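PDB 4RKS: mevalonate 3-kinase from Thermoplasma acidophilum, which catalyses the ATP-dependent phosphorylation of (R)-mevalonate to mevalonate 3-phosphate, a step of the alternative mevalonate pathway to isoprenoids in extreme acidophiles. Local coordinates for residues Arg94-Leu97 with Asp98-Ser102; Asp218-Pro221 with Ala222-His226; Asn241-Lys244 with Gly245-Leu249; Lys281-Arg284 with Lys285-Asn289. One frame throughout, in Å; residues are numbered along the deposited sequence.

In the fold
Interaction 1 belongs to the N-terminal domain of this GHMP kinase, with L97 about 4 Å from the ATP-binding Y115, side chain to side chain. The other three lie in the C-terminal domain, and the centre of interaction 1 is about 36 Å from that of interaction 2 and about 49 Å from that of interaction 4. Interaction 2, at the start of helix 220-238, lies nearer the substrate than interaction 3: the side chain of R223 is about 7 Å from bound mevalonate, that of F247 about 12 Å. Interactions 3 and 4, centres about 15 Å apart, touch directly: W288 packs on K244 and F247, and its NE1 is 3.0 Å from D248 OD1, a probable hydrogen bond.

Interaction 1. Residues Arg94-Leu97 with Asp98-Ser102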
# COMPACT_ATOMS: atom_id res chain seq x y z
N ARG A 94 -1.27 -19.58 -2.21
CA ARG A 94 -1.73 -20.75 -2.92
C ARG A 94 -3.24 -20.72 -3.19
O ARG A 94 -3.69 -21.28 -4.19
CB ARG A 94 -1.33 -22.02 -2.17
CG ARG A 94 0.16 -22.34 -2.30
CD ARG A 94 0.52 -23.74 -1.84
NE ARG A 94 0.22 -23.96 -0.43
CZ ARG A 94 0.48 -25.09 0.22
NH1 ARG A 94 1.04 -26.11 -0.41
NH2 ARG A 94 0.16 -25.20 1.50
N ARG A 95 -4.01 -20.07 -2.33
CA ARG A 95 -5.45 -19.85 -2.57
C ARG A 95 -5.71 -19.13 -3.89
O ARG A 95 -6.57 -19.54 -4.67
CB ARG A 95 -6.09 -19.04 -1.45
CG ARG A 95 -6.94 -19.86 -0.51
CD ARG A 95 -7.59 -18.98 0.54
NE ARG A 95 -7.97 -19.75 1.72
CZ ARG A 95 -7.14 -20.03 2.72
NH1 ARG A 95 -7.56 -20.74 3.76
NH2 ARG A 95 -5.89 -19.60 2.68
N VAL A 96 -4.97 -18.04 -4.11
CA VAL A 96 -5.08 -17.24 -5.33
C VAL A 96 -4.68 -18.05 -6.54
O VAL A 96 -5.35 -18.05 -7.58
CB VAL A 96 -4.21 -15.97 -5.27
CG1 VAL A 96 -4.25 -15.24 -6.59
CG2 VAL A 96 -4.65 -15.07 -4.13
N LEU A 97 -3.55 -18.74 -6.43
CA LEU A 97 -3.08 -19.53 -7.55
C LEU A 97 -4.11 -20.61 -7.92
O LEU A 97 -4.35 -20.83 -9.11
CB LEU A 97 -1.72 -20.14 -7.24
CG LEU A 97 -0.64 -19.08 -6.93
CD1 LEU A 97 0.71 -19.73 -6.81
CD2 LEU A 97 -0.63 -17.98 -8.00
N ASP A 98 -4.73 -21.26 -6.93
CA ASP A 98 -5.72 -22.30 -7.22
C ASP A 98 -6.97 -21.74 -7.89
O ASP A 98 -7.51 -22.35 -8.82
CB ASP A 98 -6.14 -23.05 -5.94
CG ASP A 98 -5.02 -23.91 -5.38
OD1 ASP A 98 -4.12 -24.30 -6.14
OD2 ASP A 98 -5.05 -24.19 -4.16
N ARG A 99 -7.43 -20.58 -7.43
CA ARG A 99 -8.62 -19.93 -7.99
C ARG A 99 -8.50 -19.66 -9.50
O ARG A 99 -9.49 -19.73 -10.23
CB ARG A 99 -8.92 -18.63 -7.24
CG ARG A 99 -9.92 -17.68 -7.90
CD ARG A 99 -11.32 -18.28 -8.04
NE ARG A 99 -12.30 -17.29 -8.50
CZ ARG A 99 -12.60 -17.06 -9.78
NH1 ARG A 99 -13.50 -16.13 -10.09
NH2 ARG A 99 -12.02 -17.74 -10.76
N TYR A 100 -7.29 -19.36 -9.97
CA TYR A 100 -7.09 -19.06 -11.38
C TYR A 100 -6.37 -20.19 -12.11
O TYR A 100 -5.60 -19.96 -13.05
CB TYR A 100 -6.32 -17.72 -11.53
CG TYR A 100 -7.20 -16.57 -11.08
CD1 TYR A 100 -8.09 -15.98 -11.96
CD2 TYR A 100 -7.20 -16.15 -9.74
CE1 TYR A 100 -8.92 -14.96 -11.55
CE2 TYR A 100 -8.04 -15.13 -9.33
CZ TYR A 100 -8.89 -14.54 -10.24
OH TYR A 100 -9.73 -13.52 -9.85
N SER A 101 -6.63 -21.42 -11.68
CA SER A 101 -5.99 -22.59 -12.27
C SER A 101 -6.28 -22.72 -13.76
O SER A 101 -5.42 -23.15 -14.53
CB SER A 101 -6.42 -23.86 -11.53
OG SER A 101 -7.82 -24.04 -11.62
N SER A 102 -7.48 -22.33 -14.19
CA SER A 102 -7.82 -22.41 -15.61
C SER A 102 -6.96 -21.47 -16.44
O SER A 102 -6.57 -21.80 -17.57
CB SER A 102 -9.31 -22.11 -15.83
OG SER A 102 -9.64 -20.80 -15.39
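V96 and Y100 meet one turn apart on the inner side of helix 92-99, where the helix ends and a break at Y100 leads straight into helix 101-108 of the N-terminal domain. Y100 leaves helical geometry (phi -108°) and doubles as the N-cap residue of the second helix. This inner side is the tight part. V96 CG1 lies 4.4 Å from Y100 CD2, and V96 O sits at the edge of the phenol ring, in its plane, 3.4 Å from Y100 CD2. Y100 CG stands anti to its own carbonyl carbon (chi1 -68°), which turns the ring back along the preceding turn. I134 and I138 of helix 128-141 cover V96, I138 also touches Y100, and the phenol OH is hydrogen-bonded to D153 of helix 147-154. L97, likewise buried, brings the helix close to the ATP-binding Y115.

The outer side is looser and charged. R94, R95 and D98 spread outward, and the carboxylate of D98 pairs with R91 in a salt bridge, its OD2 being 6.5 Å from R94 NE. R99 instead folds back over a face of the Y100 ring toward D153. R95 reaches back to the carbonyl of N90. Regular helical bonds persist up to R99, with D98 N 2.9 Å from R94 O and R99 N 3.1 Å from R95 O. At the break they fade: Y100 N has two weak bonds, to V96 O and L97 O. The chain is picked up again by D98 O, which accepts S101 N at 3.1 Å and, weakly, S101 OG at 3.3 Å.

Interaction 2. Residues Asp218-Pro221 with Ala222-His226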
# COMPACT_ATOMS: atom_id res chain seq x y z
N ASP A 218 -14.15 2.30 21.47
CA ASP A 218 -15.50 2.85 21.49
C ASP A 218 -15.71 3.92 20.41
O ASP A 218 -16.83 4.21 20.02
CB ASP A 218 -15.79 3.46 22.87
CG ASP A 218 -15.20 2.62 23.99
OD1 ASP A 218 -15.24 1.38 23.89
OD2 ASP A 218 -14.70 3.21 24.97
N LEU A 219 -14.62 4.51 19.95
CA LEU A 219 -14.69 5.49 18.87
C LEU A 219 -14.67 4.82 17.50
O LEU A 219 -14.79 5.50 16.48
CB LEU A 219 -13.52 6.47 18.98
CG LEU A 219 -13.38 7.15 20.33
CD1 LEU A 219 -11.96 7.66 20.49
CD2 LEU A 219 -14.38 8.27 20.44
N TYR A 220 -14.53 3.49 17.45
CA TYR A 220 -14.38 2.82 16.16
C TYR A 220 -15.57 3.01 15.22
O TYR A 220 -15.36 3.26 14.03
CB TYR A 220 -14.10 1.33 16.33
CG TYR A 220 -13.75 0.66 15.01
CD1 TYR A 220 -12.66 1.09 14.26
CD2 TYR A 220 -14.51 -0.40 14.52
CE1 TYR A 220 -12.34 0.49 13.05
CE2 TYR A 220 -14.19 -1.01 13.33
CZ TYR A 220 -13.11 -0.55 12.59
OH TYR A 220 -12.80 -1.16 11.40
N PRO A 221 -16.81 2.88 15.73
CA PRO A 221 -17.92 3.13 14.81
C PRO A 221 -17.90 4.50 14.13
O PRO A 221 -18.21 4.57 12.94
CB PRO A 221 -19.17 3.01 15.70
CG PRO A 221 -18.72 2.38 16.98
CD PRO A 221 -17.26 2.10 16.90
N ALA A 222 -17.56 5.56 14.86
CA ALA A 222 -17.49 6.90 14.28
C ALA A 222 -16.31 7.03 13.33
O ALA A 222 -16.37 7.78 12.35
CB ALA A 222 -17.40 7.95 15.37
N ARG A 223 -15.22 6.33 13.64
CA ARG A 223 -14.02 6.36 12.79
C ARG A 223 -14.36 5.84 11.40
O ARG A 223 -13.94 6.42 10.40
CB ARG A 223 -12.90 5.53 13.42
CG ARG A 223 -11.71 5.23 12.51
CD ARG A 223 -11.01 6.49 12.02
NE ARG A 223 -10.07 6.19 10.95
CZ ARG A 223 -9.62 7.08 10.06
NH1 ARG A 223 -10.02 8.34 10.12
NH2 ARG A 223 -8.77 6.70 9.11
N LYS A 224 -15.12 4.76 11.33
CA LYS A 224 -15.49 4.17 10.05
C LYS A 224 -16.30 5.14 9.21
O LYS A 224 -16.12 5.21 8.00
CB LYS A 224 -16.29 2.87 10.26
CG LYS A 224 -15.45 1.74 10.84
CD LYS A 224 -16.32 0.73 11.54
CE LYS A 224 -17.32 0.13 10.61
NZ LYS A 224 -18.04 -0.99 11.27
N LYS A 225 -17.19 5.89 9.85
CA LYS A 225 -17.97 6.90 9.15
C LYS A 225 -17.11 8.10 8.74
O LYS A 225 -17.25 8.62 7.63
CB LYS A 225 -19.15 7.35 10.02
CG LYS A 225 -20.22 6.27 10.17
CD LYS A 225 -21.52 6.83 10.71
CE LYS A 225 -22.60 5.77 10.73
NZ LYS A 225 -23.94 6.39 10.94
N HIS A 226 -16.22 8.53 9.63
CA HIS A 226 -15.28 9.62 9.36
C HIS A 226 -14.37 9.26 8.19
O HIS A 226 -13.99 10.13 7.39
CB HIS A 226 -14.43 9.94 10.59
CG HIS A 226 -15.18 10.58 11.72
ND1 HIS A 226 -14.74 10.55 13.02
CD2 HIS A 226 -16.34 11.28 11.73
CE1 HIS A 226 -15.59 11.20 13.79
NE2 HIS A 226 -16.58 11.65 13.03
O HOH W 1 -17.98 5.60 18.03
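K224 lays its aliphatic chain slantwise over one face of the Y220 ring. Its CD is 3.7 Å from the ring centroid and 30° off the ring normal, a CH-pi contact, with the closest approach of 3.3 Å to Y220 CE2. K224 CG lies over the same face, also off centre. Both torsions serve this: Y220 CG is anti to the backbone N (chi1 -172°), while K224 bends at chi3 (59°), so that CE and NZ turn off beyond the ring. The phenol OH reaches past the lysine to a hydrogen bond with G39 O, next to the substrate-binding L38.

The pair forms the first turn of helix 220-238 in the C-terminal domain, with P221 in that turn. Here R223 N bonds to L219 O at 3.0 Å and K224 N to Y220 O at 3.1 Å, both nearly along the C=O axis. A water accepts from A222 N and donates to D218 O, extending the turn backward. R223 leaves the helix in another direction: its guanidinium forms a salt bridge with D253 of helix 243-262 and a hydrogen bond with the O atom of L37, a residue of the mevalonate pocket.

Interaction 3. Residues Asn241-Lys244 with Gly245-Leu249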
# COMPACT_ATOMS: atom_id res chain seq x y z
N ASN A 241 -7.74 19.25 -8.78
CA ASN A 241 -6.34 18.89 -8.53
C ASN A 241 -5.78 19.57 -7.30
O ASN A 241 -4.64 20.03 -7.31
CB ASN A 241 -5.47 19.22 -9.75
CG ASN A 241 -5.86 18.43 -10.98
OD1 ASN A 241 -5.98 17.21 -10.93
ND2 ASN A 241 -6.08 19.12 -12.10
N ASP A 242 -6.59 19.65 -6.23
CA ASP A 242 -6.15 20.30 -5.00
C ASP A 242 -5.28 19.34 -4.21
O ASP A 242 -5.73 18.75 -3.22
CB ASP A 242 -7.34 20.76 -4.15
CG ASP A 242 -6.91 21.64 -2.98
OD1 ASP A 242 -5.69 21.82 -2.78
OD2 ASP A 242 -7.80 22.13 -2.26
N ILE A 243 -4.03 19.19 -4.64
CA ILE A 243 -3.14 18.21 -4.03
C ILE A 243 -2.83 18.58 -2.58
O ILE A 243 -2.78 17.70 -1.72
CB ILE A 243 -1.83 18.07 -4.82
CG1 ILE A 243 -2.12 17.73 -6.29
CG2 ILE A 243 -0.97 17.00 -4.19
CD1 ILE A 243 -2.88 16.43 -6.48
N LYS A 244 -2.63 19.87 -2.30
CA LYS A 244 -2.39 20.29 -0.93
C LYS A 244 -3.55 19.94 0.00
O LYS A 244 -3.34 19.52 1.14
CB LYS A 244 -2.09 21.79 -0.86
CG LYS A 244 -0.68 22.15 -1.32
CD LYS A 244 -0.39 23.63 -1.05
CE LYS A 244 1.03 23.99 -1.43
NZ LYS A 244 1.23 23.92 -2.90
N GLY A 245 -4.78 20.09 -0.49
CA GLY A 245 -5.94 19.77 0.32
C GLY A 245 -5.98 18.29 0.66
O GLY A 245 -6.28 17.90 1.79
N ILE A 246 -5.65 17.47 -0.32
CA ILE A 246 -5.65 16.03 -0.12
C ILE A 246 -4.63 15.65 0.96
O ILE A 246 -4.94 14.88 1.86
CB ILE A 246 -5.38 15.29 -1.46
CG1 ILE A 246 -6.62 15.39 -2.35
CG2 ILE A 246 -5.04 13.83 -1.24
CD1 ILE A 246 -6.34 15.07 -3.84
N PHE A 247 -3.43 16.24 0.90
CA PHE A 247 -2.39 15.85 1.86
C PHE A 247 -2.63 16.47 3.23
O PHE A 247 -2.42 15.80 4.25
CB PHE A 247 -1.00 16.23 1.35
CG PHE A 247 -0.43 15.24 0.36
CD1 PHE A 247 -0.20 13.93 0.72
CD2 PHE A 247 -0.10 15.64 -0.93
CE1 PHE A 247 0.33 13.02 -0.18
CE2 PHE A 247 0.44 14.73 -1.85
CZ PHE A 247 0.66 13.43 -1.46
N ASP A 248 -3.10 17.72 3.27
CA ASP A 248 -3.57 18.32 4.52
C ASP A 248 -4.57 17.41 5.24
O ASP A 248 -4.49 17.22 6.45
CB ASP A 248 -4.25 19.67 4.28
CG ASP A 248 -3.28 20.77 3.91
OD1 ASP A 248 -2.05 20.58 4.04
OD2 ASP A 248 -3.77 21.84 3.49
N LEU A 249 -5.52 16.87 4.48
CA LEU A 249 -6.54 15.98 5.05
C LEU A 249 -5.93 14.65 5.51
O LEU A 249 -6.31 14.12 6.56
CB LEU A 249 -7.66 15.74 4.04
CG LEU A 249 -8.89 14.91 4.43
CD1 LEU A 249 -10.06 15.28 3.56
CD2 LEU A 249 -8.62 13.43 4.25
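The cap on G245 is unusual in its approach: the amide N meets D242 OD1 at 3.0 Å from well above the carboxylate plane, 67° out of it. D242 is the N-cap of helix 243-262, directly after N241, whose positive phi closes a Schellman motif at the end of the preceding helix 220-238. With CG anti to the backbone N (chi1 -171°), the carboxylate folds over the first turn and lies against G245, where a side-chain carbon would run into OD2. The carbonyl of D242 takes I246 N at 3.2 Å, in the carbonyl plane. An alanine at D242 would keep that backbone bond but would probably leave G245 N without its capping acceptor and the first turn freer to fray.

Deeper in, I243 and F247 point the same way side by side, I243 CG2 3.6 Å from F247 CE2. F190 and L185 cover I243, while W288 and A290 pack on F247. K244 runs out over W288 in a cation-pi contact to a salt bridge with E304. D248 N gives a straight bond to K244 O (2.8 Å, 167°). A negative carboxylate beside the helix start would probably interact favourably with the helix dipole.

Interaction 4. Residues Lys281-Arg284 with Lys285-Asn289; sequences KLIR and KDYWN
I283 O receives two backbone donors as the chain leaves helix 271-283 in a surface turn of the C-terminal domain, away from the mevalonate and ATP sites: Y287 N at 2.9 Å, nearly in line with the C=O, and D286 N at 2.8 Å from above the carbonyl plane. K285 N adds a weak bond to L282 O. The chain extends through Y287 and W288 and swings back, so that N289, where the loop runs into strand 289-292, faces R284.

The NE edge of R284 reaches both N289 oxygens, through NE and NH2. NH2 donates to N289 OD1 at 2.6 Å, with the oxygen in the guanidinium plane, and NE donates to N289 O at 2.9 Å from above that carbonyl's plane. Guanidinium and amide planes stand 64° apart. The bend at chi3 (-54°) brings the NE edge round to N289, whose ND2 is hydrogen-bonded to L280 O. A leucine in place of R284 would probably leave both oxygens of N289 without these donors and its side chain held to the helix mainly through ND2.

On the outside, K285 NZ lies 3.7 Å from L282 CD1. I283 and Y287 run side by side, I283 CD1 3.9 Å from Y287 OH, and helix 308-312 covers Y287, with R310 also forming a salt bridge with D286. W288 packs on helix 243-262, its NE1 hydrogen-bonded to D248. N289 offers only neutral oxygens, so the grip of R284 probably rests on directional hydrogen bonds rather than charge pairing, tying the region after the helix to the chain entering the strand.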
# COMPACT_ATOMS: atom_id res chain seq x y z
N LYS A 281 5.93 21.17 12.11
CA LYS A 281 4.99 22.24 12.44
C LYS A 281 5.66 23.63 12.38
O LYS A 281 5.02 24.62 12.04
CB LYS A 281 4.42 22.00 13.84
CG LYS A 281 3.18 22.80 14.18
CD LYS A 281 2.61 22.34 15.52
CE LYS A 281 1.17 22.78 15.72
NZ LYS A 281 1.05 24.24 15.94
N LEU A 282 6.94 23.68 12.70
CA LEU A 282 7.70 24.93 12.69
C LEU A 282 7.96 25.42 11.27
O LEU A 282 7.64 26.56 10.93
CB LEU A 282 9.02 24.76 13.43
CG LEU A 282 10.00 25.93 13.38
CD1 LEU A 282 9.42 27.17 14.05
CD2 LEU A 282 11.34 25.55 13.99
N ILE A 283 8.53 24.56 10.43
CA ILE A 283 8.86 24.98 9.07
C ILE A 283 7.64 25.10 8.17
O ILE A 283 7.75 25.66 7.08
CB ILE A 283 9.87 24.02 8.42
CG1 ILE A 283 9.39 22.57 8.53
CG2 ILE A 283 11.21 24.15 9.09
CD1 ILE A 283 10.40 21.57 7.96
N ARG A 284 6.50 24.61 8.63
CA ARG A 284 5.26 24.71 7.85
C ARG A 284 4.89 26.18 7.65
O ARG A 284 4.26 26.54 6.66
CB ARG A 284 4.10 23.96 8.53
CG ARG A 284 2.82 23.87 7.69
CD ARG A 284 1.91 22.74 8.14
NE ARG A 284 2.60 21.46 8.18
CZ ARG A 284 2.69 20.68 9.25
NH1 ARG A 284 2.10 21.03 10.39
NH2 ARG A 284 3.35 19.53 9.18
N LYS A 285 5.30 27.02 8.59
CA LYS A 285 5.05 28.45 8.50
C LYS A 285 5.93 29.09 7.42
O LYS A 285 5.61 30.17 6.91
CB LYS A 285 5.27 29.11 9.85
CG LYS A 285 4.34 28.60 10.94
CD LYS A 285 4.69 29.21 12.29
CE LYS A 285 6.16 28.98 12.63
NZ LYS A 285 6.53 29.50 13.98
N ASP A 286 7.01 28.41 7.08
CA ASP A 286 7.98 28.88 6.09
C ASP A 286 7.63 28.38 4.68
O ASP A 286 7.52 29.17 3.73
CB ASP A 286 9.39 28.44 6.51
CG ASP A 286 10.48 28.90 5.55
OD1 ASP A 286 10.23 29.79 4.72
OD2 ASP A 286 11.60 28.36 5.63
N TYR A 287 7.46 27.07 4.53
CA TYR A 287 6.96 26.52 3.28
C TYR A 287 6.02 25.35 3.56
O TYR A 287 6.09 24.74 4.62
CB TYR A 287 8.11 26.10 2.36
CG TYR A 287 9.08 25.05 2.90
CD1 TYR A 287 10.18 25.42 3.66
CD2 TYR A 287 8.91 23.70 2.60
CE1 TYR A 287 11.07 24.47 4.14
CE2 TYR A 287 9.79 22.75 3.06
CZ TYR A 287 10.87 23.13 3.84
OH TYR A 287 11.75 22.18 4.30
N TRP A 288 5.14 25.05 2.62
CA TRP A 288 4.11 24.04 2.85
C TRP A 288 4.68 22.64 3.03
O TRP A 288 5.59 22.20 2.31
CB TRP A 288 3.10 24.02 1.71
CG TRP A 288 2.02 22.98 1.89
CD1 TRP A 288 0.85 23.12 2.60
CD2 TRP A 288 2.01 21.64 1.37
NE1 TRP A 288 0.12 21.94 2.55
CE2 TRP A 288 0.81 21.03 1.80
CE3 TRP A 288 2.91 20.90 0.59
CZ2 TRP A 288 0.48 19.72 1.46
CZ3 TRP A 288 2.58 19.60 0.26
CH2 TRP A 288 1.38 19.02 0.70
N ASN A 289 4.15 21.93 4.02
CA ASN A 289 4.31 20.49 4.09
C ASN A 289 3.10 19.90 4.80
O ASN A 289 2.32 20.63 5.41
CB ASN A 289 5.59 20.09 4.81
CG ASN A 289 5.50 20.27 6.32
OD1 ASN A 289 4.85 19.50 7.02
ND2 ASN A 289 6.16 21.31 6.82